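Side-chain contacts in aminotransferase class-III (PDB 6K8H), which is an omega-transaminase of the class-III aminotransferase family, a PLP-dependent protein crystallised as a two-chain assembly with (5-hydroxy-4,6-dimethylpyridin-3-yl)methyl dihydrogen phosphate in its pocket: residues Asn84-Arg89 and Thr324-Leu329; Val115-Gln120 and Asp276-Gly281; Ile376-Arg381 and Asp435-Ala440. All coordinates share one frame; numbering follows the deposited sequence.

Interaction 1: residues Asn84-Arg89 and Thr324-Leu329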
loop_
_atom_site.group_PDB
_atom_site.type_symbol
_atom_site.label_atom_id
_atom_site.label_comp_id
_atom_site.label_asym_id
_atom_site.label_seq_id
_atom_site.Cartn_x
_atom_site.Cartn_y
_atom_site.Cartn_z
ATOM N N ASN B 84 -7.318 17.294 -11.957
ATOM C CA ASN B 84 -8.616 16.693 -12.272
ATOM C C ASN B 84 -8.807 16.510 -13.774
ATOM O O ASN B 84 -9.292 15.463 -14.217
ATOM C CB ASN B 84 -9.754 17.530 -11.677
ATOM C CG ASN B 84 -9.981 17.226 -10.196
ATOM O OD1 ASN B 84 -9.323 16.350 -9.630
ATOM N ND2 ASN B 84 -10.903 17.950 -9.568
ATOM N N GLU B 85 -8.406 17.514 -14.553
ATOM C CA GLU B 85 -8.531 17.432 -16.031
ATOM C C GLU B 85 -7.671 16.282 -16.568
ATOM O O GLU B 85 -8.168 15.532 -17.409
ATOM C CB GLU B 85 -8.107 18.756 -16.659
ATOM C CG GLU B 85 -9.195 19.808 -16.608
ATOM C CD GLU B 85 -8.751 21.174 -17.098
ATOM O OE1 GLU B 85 -7.889 21.222 -18.002
ATOM O OE2 GLU B 85 -9.250 22.178 -16.561
ATOM N N ALA B 86 -6.436 16.141 -16.081
ATOM C CA ALA B 86 -5.586 15.039 -16.540
ATOM C C ALA B 86 -6.185 13.678 -16.179
ATOM O O ALA B 86 -6.198 12.743 -16.999
ATOM C CB ALA B 86 -4.189 15.183 -15.948
ATOM N N VAL B 87 -6.690 13.552 -14.953
ATOM C CA VAL B 87 -7.297 12.297 -14.516
ATOM C C VAL B 87 -8.514 11.963 -15.371
ATOM O O VAL B 87 -8.702 10.814 -15.797
ATOM C CB VAL B 87 -7.657 12.377 -13.022
ATOM C CG1 VAL B 87 -8.562 11.226 -12.635
ATOM C CG2 VAL B 87 -6.378 12.395 -12.183
ATOM N N ILE B 88 -9.352 12.965 -15.613
ATOM C CA ILE B 88 -10.580 12.740 -16.427
ATOM C C ILE B 88 -10.163 12.276 -17.830
ATOM O O ILE B 88 -10.802 11.369 -18.351
ATOM C CB ILE B 88 -11.470 13.993 -16.416
ATOM C CG1 ILE B 88 -12.162 14.147 -15.060
ATOM C CG2 ILE B 88 -12.460 13.959 -17.564
ATOM C CD1 ILE B 88 -12.780 15.497 -14.832
ATOM N N ARG B 89 -9.114 12.869 -18.399
ATOM C CA ARG B 89 -8.603 12.393 -19.683
ATOM C C ARG B 89 -8.223 10.919 -19.606
ATOM O O ARG B 89 -8.527 10.137 -20.522
ATOM C CB ARG B 89 -7.387 13.218 -20.124
ATOM C CG ARG B 89 -7.699 14.482 -20.910
ATOM C CD ARG B 89 -6.458 14.992 -21.642
ATOM N NE ARG B 89 -5.431 15.494 -20.727
ATOM C CZ ARG B 89 -5.469 16.695 -20.145
ATOM N NH1 ARG B 89 -6.485 17.518 -20.381
ATOM N NH2 ARG B 89 -4.493 17.080 -19.323
ATOM N N THR B 324 -2.764 7.244 -10.972
ATOM C CA THR B 324 -1.741 7.792 -10.086
ATOM C C THR B 324 -0.569 8.370 -10.871
ATOM O O THR B 324 -0.041 9.428 -10.515
ATOM C CB THR B 324 -1.243 6.717 -9.123
ATOM O OG1 THR B 324 -2.335 6.234 -8.337
ATOM C CG2 THR B 324 -0.130 7.272 -8.193
ATOM N N MET B 325 -0.167 7.710 -11.963
ATOM C CA MET B 325 0.986 8.192 -12.722
ATOM C C MET B 325 0.693 9.531 -13.385
ATOM O O MET B 325 1.532 10.435 -13.364
ATOM C CB MET B 325 1.403 7.155 -13.768
ATOM C CG MET B 325 1.893 5.843 -13.164
ATOM S SD MET B 325 3.415 5.964 -12.189
ATOM C CE MET B 325 2.762 6.219 -10.527
ATOM N N VAL B 326 -0.504 9.677 -13.963
ATOM C CA VAL B 326 -0.889 10.914 -14.629
ATOM C C VAL B 326 -1.094 12.041 -13.616
ATOM O O VAL B 326 -0.635 13.174 -13.821
ATOM C CB VAL B 326 -2.134 10.646 -15.491
ATOM C CG1 VAL B 326 -2.833 11.918 -15.832
ATOM C CG2 VAL B 326 -1.723 9.880 -16.774
ATOM N N ALA B 327 -1.781 11.753 -12.510
ATOM C CA ALA B 327 -1.985 12.776 -11.490
ATOM C C ALA B 327 -0.656 13.216 -10.877
ATOM O O ALA B 327 -0.440 14.411 -10.626
ATOM C CB ALA B 327 -2.938 12.260 -10.415
ATOM N N GLY B 328 0.254 12.267 -10.646
ATOM C CA GLY B 328 1.567 12.613 -10.135
ATOM C C GLY B 328 2.388 13.418 -11.124
ATOM O O GLY B 328 3.057 14.382 -10.745
ATOM N N LEU B 329 2.360 13.034 -12.404
ATOM C CA LEU B 329 3.067 13.807 -13.424
ATOM C C LEU B 329 2.579 15.251 -13.455
ATOM O O LEU B 329 3.384 16.191 -13.497
ATOM C CB LEU B 329 2.902 13.154 -14.802
ATOM C CG LEU B 329 3.853 13.762 -15.843
ATOM C CD1 LEU B 329 5.303 13.472 -15.457
ATOM C CD2 LEU B 329 3.559 13.271 -17.252
#

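Interaction 2: residues Val115-Gln120 and Asp276-Gly281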
loop_
_atom_site.group_PDB
_atom_site.type_symbol
_atom_site.label_atom_id
_atom_site.label_comp_id
_atom_site.label_asym_id
_atom_site.label_seq_id
_atom_site.Cartn_x
_atom_site.Cartn_y
_atom_site.Cartn_z
ATOM N N VAL B 115 15.948 14.592 -9.065
ATOM C CA VAL B 115 16.690 14.185 -7.862
ATOM C C VAL B 115 17.964 13.517 -8.270
ATOM O O VAL B 115 17.936 12.440 -8.916
ATOM C CB VAL B 115 15.853 13.257 -6.964
ATOM C CG1 VAL B 115 16.615 12.968 -5.674
ATOM C CG2 VAL B 115 14.463 13.834 -6.670
ATOM N N PRO B 116 19.147 14.035 -7.901
ATOM C CA PRO B 116 20.409 13.474 -8.409
ATOM C C PRO B 116 20.633 12.007 -8.060
ATOM O O PRO B 116 21.024 11.229 -8.939
ATOM C CB PRO B 116 21.468 14.372 -7.758
ATOM C CG PRO B 116 20.752 15.704 -7.585
ATOM C CD PRO B 116 19.336 15.324 -7.202
ATOM N N SER B 117 20.385 11.602 -6.809
ATOM C CA SER B 117 20.577 10.212 -6.399
ATOM C C SER B 117 19.671 9.240 -7.142
ATOM O O SER B 117 19.944 8.036 -7.136
ATOM C CB SER B 117 20.355 10.061 -4.886
ATOM O OG SER B 117 18.972 9.946 -4.581
ATOM N N LEU B 118 18.567 9.710 -7.713
ATOM C CA LEU B 118 17.627 8.801 -8.368
ATOM C C LEU B 118 18.105 8.521 -9.786
ATOM O O LEU B 118 17.953 9.352 -10.688
ATOM C CB LEU B 118 16.218 9.378 -8.373
ATOM C CG LEU B 118 15.581 9.647 -7.011
ATOM C CD1 LEU B 118 14.162 10.178 -7.177
ATOM C CD2 LEU B 118 15.611 8.393 -6.162
ATOM N N GLN B 119 18.681 7.336 -9.980
ATOM C CA GLN B 119 19.000 6.826 -11.305
ATOM C C GLN B 119 17.880 5.948 -11.845
ATOM O O GLN B 119 17.567 6.013 -13.040
ATOM C CB GLN B 119 20.306 6.019 -11.262
ATOM C CG GLN B 119 21.461 6.712 -10.559
ATOM C CD GLN B 119 22.783 6.001 -10.793
ATOM O OE1 GLN B 119 22.915 4.798 -10.536
ATOM N NE2 GLN B 119 23.766 6.740 -11.305
ATOM N N GLN B 120 17.272 5.128 -10.982
ATOM C CA GLN B 120 16.100 4.343 -11.349
ATOM C C GLN B 120 15.105 4.343 -10.196
ATOM O O GLN B 120 15.486 4.506 -9.034
ATOM C CB GLN B 120 16.461 2.888 -11.698
ATOM C CG GLN B 120 17.385 2.745 -12.915
ATOM C CD GLN B 120 17.876 1.330 -13.109
ATOM O OE1 GLN B 120 17.943 0.548 -12.164
ATOM N NE2 GLN B 120 18.222 0.991 -14.341
ATOM N N ASP B 276 21.794 6.011 -0.855
ATOM C CA ASP B 276 21.780 4.911 -1.810
ATOM C C ASP B 276 20.371 4.661 -2.322
ATOM O O ASP B 276 20.178 4.368 -3.512
ATOM C CB ASP B 276 22.368 3.661 -1.156
ATOM C CG ASP B 276 23.789 3.896 -0.658
ATOM O OD1 ASP B 276 24.670 4.198 -1.499
ATOM O OD2 ASP B 276 24.014 3.812 0.569
ATOM N N LEU B 277 19.383 4.775 -1.436
ATOM C CA LEU B 277 17.978 4.667 -1.797
ATOM C C LEU B 277 17.205 5.800 -1.150
ATOM O O LEU B 277 17.609 6.352 -0.125
ATOM C CB LEU B 277 17.348 3.333 -1.354
ATOM C CG LEU B 277 17.899 2.045 -1.976
ATOM C CD1 LEU B 277 17.248 0.837 -1.342
ATOM C CD2 LEU B 277 17.728 2.016 -3.492
ATOM N N THR B 278 16.067 6.120 -1.758
ATOM C CA THR B 278 15.101 7.072 -1.235
ATOM C C THR B 278 13.708 6.466 -1.351
ATOM O O THR B 278 13.341 5.942 -2.410
ATOM C CB THR B 278 15.154 8.404 -1.986
ATOM O OG1 THR B 278 16.485 8.931 -1.958
ATOM C CG2 THR B 278 14.240 9.412 -1.316
ATOM N N ALA B 279 12.951 6.520 -0.254
ATOM C CA ALA B 279 11.527 6.223 -0.233
ATOM C C ALA B 279 10.750 7.530 -0.359
ATOM O O ALA B 279 11.127 8.546 0.230
ATOM C CB ALA B 279 11.127 5.495 1.057
ATOM N N MET B 280 9.693 7.505 -1.172
ATOM C CA MET B 280 8.888 8.677 -1.489
ATOM C C MET B 280 7.428 8.264 -1.525
ATOM O O MET B 280 7.096 7.078 -1.607
ATOM C CB MET B 280 9.287 9.283 -2.848
ATOM C CG MET B 280 10.759 9.633 -2.971
ATOM S SD MET B 280 11.311 9.759 -4.689
ATOM C CE MET B 280 11.785 8.051 -5.016
ATOM N N GLY B 281 6.558 9.262 -1.513
ATOM C CA GLY B 281 5.123 9.055 -1.596
ATOM C C GLY B 281 4.428 10.396 -1.528
ATOM O O GLY B 281 5.018 11.406 -1.920
HETATM O O HOH W 1 18.165 7.691 -3.466
#

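Interaction 3: residues Ile376-Arg381 and Asp435-Ala440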
loop_
_atom_site.group_PDB
_atom_site.type_symbol
_atom_site.label_atom_id
_atom_site.label_comp_id
_atom_site.label_asym_id
_atom_site.label_seq_id
_atom_site.Cartn_x
_atom_site.Cartn_y
_atom_site.Cartn_z
ATOM N N ILE B 376 5.161 24.684 14.928
ATOM C CA ILE B 376 5.130 25.604 16.065
ATOM C C ILE B 376 5.428 24.825 17.339
ATOM O O ILE B 376 4.944 23.705 17.529
ATOM C CB ILE B 376 3.774 26.323 16.170
ATOM C CG1 ILE B 376 3.356 26.910 14.818
ATOM C CG2 ILE B 376 3.843 27.418 17.226
ATOM C CD1 ILE B 376 1.955 27.529 14.836
ATOM N N HIS B 377 6.240 25.409 18.209
ATOM C CA HIS B 377 6.606 24.822 19.486
ATOM C C HIS B 377 6.326 25.835 20.579
ATOM O O HIS B 377 6.709 27.004 20.447
ATOM C CB HIS B 377 8.085 24.453 19.496
ATOM C CG HIS B 377 8.501 23.602 18.336
ATOM N ND1 HIS B 377 8.253 22.247 18.283
ATOM C CD2 HIS B 377 9.154 23.913 17.191
ATOM C CE1 HIS B 377 8.744 21.755 17.157
ATOM N NE2 HIS B 377 9.288 22.747 16.473
ATOM N N LEU B 378 5.680 25.390 21.657
ATOM C CA LEU B 378 5.356 26.269 22.783
ATOM C C LEU B 378 6.333 26.082 23.938
ATOM O O LEU B 378 5.962 26.092 25.119
ATOM C CB LEU B 378 3.910 26.062 23.220
ATOM C CG LEU B 378 2.974 26.338 22.038
ATOM C CD1 LEU B 378 1.522 26.348 22.471
ATOM C CD2 LEU B 378 3.325 27.656 21.346
ATOM N N HIS B 379 7.603 25.886 23.586
ATOM C CA HIS B 379 8.707 25.814 24.527
ATOM C C HIS B 379 9.948 26.314 23.802
ATOM O O HIS B 379 9.931 26.543 22.591
ATOM C CB HIS B 379 8.904 24.392 25.054
ATOM C CG HIS B 379 9.293 23.425 23.983
ATOM N ND1 HIS B 379 10.566 23.383 23.449
ATOM C CD2 HIS B 379 8.577 22.480 23.329
ATOM C CE1 HIS B 379 10.617 22.445 22.516
ATOM N NE2 HIS B 379 9.423 21.886 22.421
ATOM N N GLN B 380 11.030 26.498 24.557
ATOM C CA GLN B 380 12.277 26.976 23.986
ATOM C C GLN B 380 13.419 25.988 24.214
ATOM O O GLN B 380 14.579 26.386 24.356
ATOM C CB GLN B 380 12.612 28.366 24.531
ATOM C CG GLN B 380 11.773 29.448 23.840
ATOM C CD GLN B 380 11.981 30.843 24.387
ATOM O OE1 GLN B 380 12.282 31.032 25.565
ATOM N NE2 GLN B 380 11.802 31.840 23.526
ATOM N N ARG B 381 13.102 24.681 24.237
ATOM C CA ARG B 381 14.155 23.679 24.334
ATOM C C ARG B 381 14.845 23.493 22.989
ATOM O O ARG B 381 14.184 23.505 21.945
ATOM C CB ARG B 381 13.588 22.344 24.806
ATOM C CG ARG B 381 12.962 22.423 26.183
ATOM C CD ARG B 381 12.541 21.049 26.707
ATOM N NE ARG B 381 11.462 20.469 25.922
ATOM C CZ ARG B 381 10.178 20.749 26.102
ATOM N NH1 ARG B 381 9.807 21.613 27.045
ATOM N NH2 ARG B 381 9.261 20.151 25.352
ATOM N N ASP B 435 -3.017 35.727 12.311
ATOM C CA ASP B 435 -4.044 36.377 13.129
ATOM C C ASP B 435 -4.813 35.365 13.972
ATOM O O ASP B 435 -5.070 35.596 15.170
ATOM C CB ASP B 435 -5.006 37.159 12.233
ATOM C CG ASP B 435 -4.353 38.385 11.598
ATOM O OD1 ASP B 435 -3.214 38.733 11.990
ATOM O OD2 ASP B 435 -4.980 39.003 10.714
ATOM N N ALA B 436 -5.203 34.236 13.360
ATOM C CA ALA B 436 -5.932 33.210 14.098
ATOM C C ALA B 436 -5.082 32.604 15.199
ATOM O O ALA B 436 -5.609 32.245 16.256
ATOM C CB ALA B 436 -6.425 32.127 13.144
ATOM N N PHE B 437 -3.775 32.474 14.972
ATOM C CA PHE B 437 -2.892 31.935 16.000
ATOM C C PHE B 437 -2.799 32.885 17.181
ATOM O O PHE B 437 -2.817 32.447 18.337
ATOM C CB PHE B 437 -1.492 31.654 15.429
ATOM C CG PHE B 437 -0.512 31.164 16.464
ATOM C CD1 PHE B 437 -0.566 29.857 16.923
ATOM C CD2 PHE B 437 0.448 32.010 16.998
ATOM C CE1 PHE B 437 0.307 29.406 17.894
ATOM C CE2 PHE B 437 1.334 31.554 17.980
ATOM C CZ PHE B 437 1.257 30.258 18.423
ATOM N N ALA B 438 -2.705 34.190 16.912
ATOM C CA ALA B 438 -2.710 35.168 18.003
ATOM C C ALA B 438 -3.984 35.050 18.838
ATOM O O ALA B 438 -3.946 35.003 20.082
ATOM C CB ALA B 438 -2.561 36.581 17.436
ATOM N N ALA B 439 -5.129 34.966 18.163
ATOM C CA ALA B 439 -6.381 34.822 18.903
ATOM C C ALA B 439 -6.428 33.505 19.679
ATOM O O ALA B 439 -6.916 33.462 20.816
ATOM C CB ALA B 439 -7.564 34.934 17.949
ATOM N N ALA B 440 -5.916 32.420 19.087
ATOM C CA ALA B 440 -5.943 31.115 19.749
ATOM C C ALA B 440 -5.043 31.091 20.977
ATOM O O ALA B 440 -5.364 30.449 21.980
ATOM C CB ALA B 440 -5.514 30.018 18.769
#

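Interaction 1: residues Asn84-Arg89 and Thr324-Leu329
Ala86 and Val326 meet where helix 81-91 runs past helix 322-334, with one methyl of the valine set against the alanine's own: Ala86 CB lies 3.5 Å from Val326 CG1. Val326 CG1 stands anti to its own backbone N (chi1 161°) and also lies 3.7 Å from Ala86 O, so it rests on the backbone of the facing helix as well as on its methyl. At the next residue of each helix the roles are exchanged. Here Val87 supplies the branch and Ala327 the small methyl, Val87 CG2 approaching Ala327 CB to 3.9 Å.

The two segments form a nearly antiparallel helix pair, 154° between their directions, with axes 8.7 Å apart at closest approach. A small residue faces a beta-branched one in each pair, which suits this spacing: alanine lets the helices approach, and valine, rigid and short, bridges the remaining distance without a flexible chain.

No hydrogen bond crosses between the segments; the polar links lead elsewhere. Phe288 packs on both Val87 and Ala327, and Thr324 OG1 bonds to Pro289 O. On the dimer side, Asn84 ND2 bonds to Leu91 O of the second subunit, whose Leu91 also packs on Val87.

Interaction 2: residues Val115-Gln120 and Asp276-Gly281
Leu118 reaches from the loop between helix 102-114 and strand 120-124 to meet Met280 of strand 277-281, the two side chains extending toward each other tip to tip. The strand lies within the seven-stranded mixed sheet of the large domain of this PLP-dependent fold, and the loop sits over one side of it, so the contact is a buried seam between a sheet and the connection that enters its edge strand. Leu118 CD1 comes to 3.8 Å from Met280 SD, while the methionine's terminal methyl, Met280 CE, lies 4.0 Å from the other branch, Leu118 CD2. The bend at chi3 (-89°) turns CE back to the leucine fork, beside SD; a long, pliable, apolar side chain is well suited to such a fit.

Beside this apolar pair is a polar one. Ser117 OG and Thr278 OG1 stand 3.8 Å apart and are linked through a water. That water donates to the serine hydroxyl and is also hydrogen-bonded to the threonine hydroxyl. Both hydroxyls also bond to the amide of Gln268, the serine to OE1 and the threonine to NE2, so these small buried hydroxyls are each satisfied by amide and water together.

Farther out, a type I turn from Val115 to Leu118 presents Ser117 and Leu118 to the strand. Pro116 suits the turn's second position, where its ring restricts phi to about the required value. Beyond the turn, Gln119 and Gln120 both face Gly295 in a classic beta bulge. Just ahead of strand 277-281, Asp276 OD2 forms a salt bridge with Arg242 and accepts a bond from Leu252 N. Within the turn itself, Leu118 N donates to Val115 O at 3.0 Å.

Interaction 3: residues Ile376-Arg381 and Asp435-Ala440
A three-stranded antiparallel sheet near the C-terminal end of the chain is packed here against helix 427-445, and Phe437 of that helix spans the interval to the end of strand 373-377. Its ring is carried outward by CG standing anti to the backbone N (chi1 177°), which lets it cross a separation of 10.2 Å between Ile376 CA and Phe437 CA.

Two parts of Ile376 touch the ring. Its terminal methyl, Ile376 CD1, lies 3.9 Å from Phe437 CE1, approaching obliquely, and its branch methyl, Ile376 CG2, is 4.0 Å from Phe437 CZ. The two side chains come from opposite directions and lie alongside one another. Leu378 completes the contact more loosely from the edge of the ring, near its plane, with Leu378 CD2 4.4 Å from Phe437 CZ. Isoleucine suits the strand, where beta-branched residues are readily accommodated, and its two methyls give two points of contact along the CD1-CE1-CZ side of the ring.

Val354, Val357 and Leu358 of helix 337-361 also pack on Phe437, while Phe398 of helix 393-408 lies against Leu378. Past the strand, Arg381 N donates to His379 ND1 at 3.0 Å in the ring plane, and Arg381 NH2 sits above one face of the imidazole, offset toward its rim. Helices layered against a small antiparallel sheet in this way are typical of the C-terminal part of the small domain in aminotransferases of this fold.

Overall arrangement
All three contacts are largely buried, but they join different elements. Interaction 1 pairs two helices through small methyl contacts. Interaction 2 lies between a loop and the seven-stranded sheet, nested along the chain inside the loop that interaction 1 closes; it alone adds water-bridged hydroxyls, and its Met280 side chain is about 9 Å from (5-hydroxy-4,6-dimethylpyridin-3-yl)methyl dihydrogen phosphate. Interaction 3, on the opposite side of the chain's centre from interaction 2, relies on an aromatic ring between helix and sheet. Interactions 1 and 2 both touch the second subunit, whereas no other chain of the assembly touches the segments of interaction 3. The centres of interactions 1 and 2 are about 22 Å apart; that of interaction 3 is about 38 and 35 Å from them.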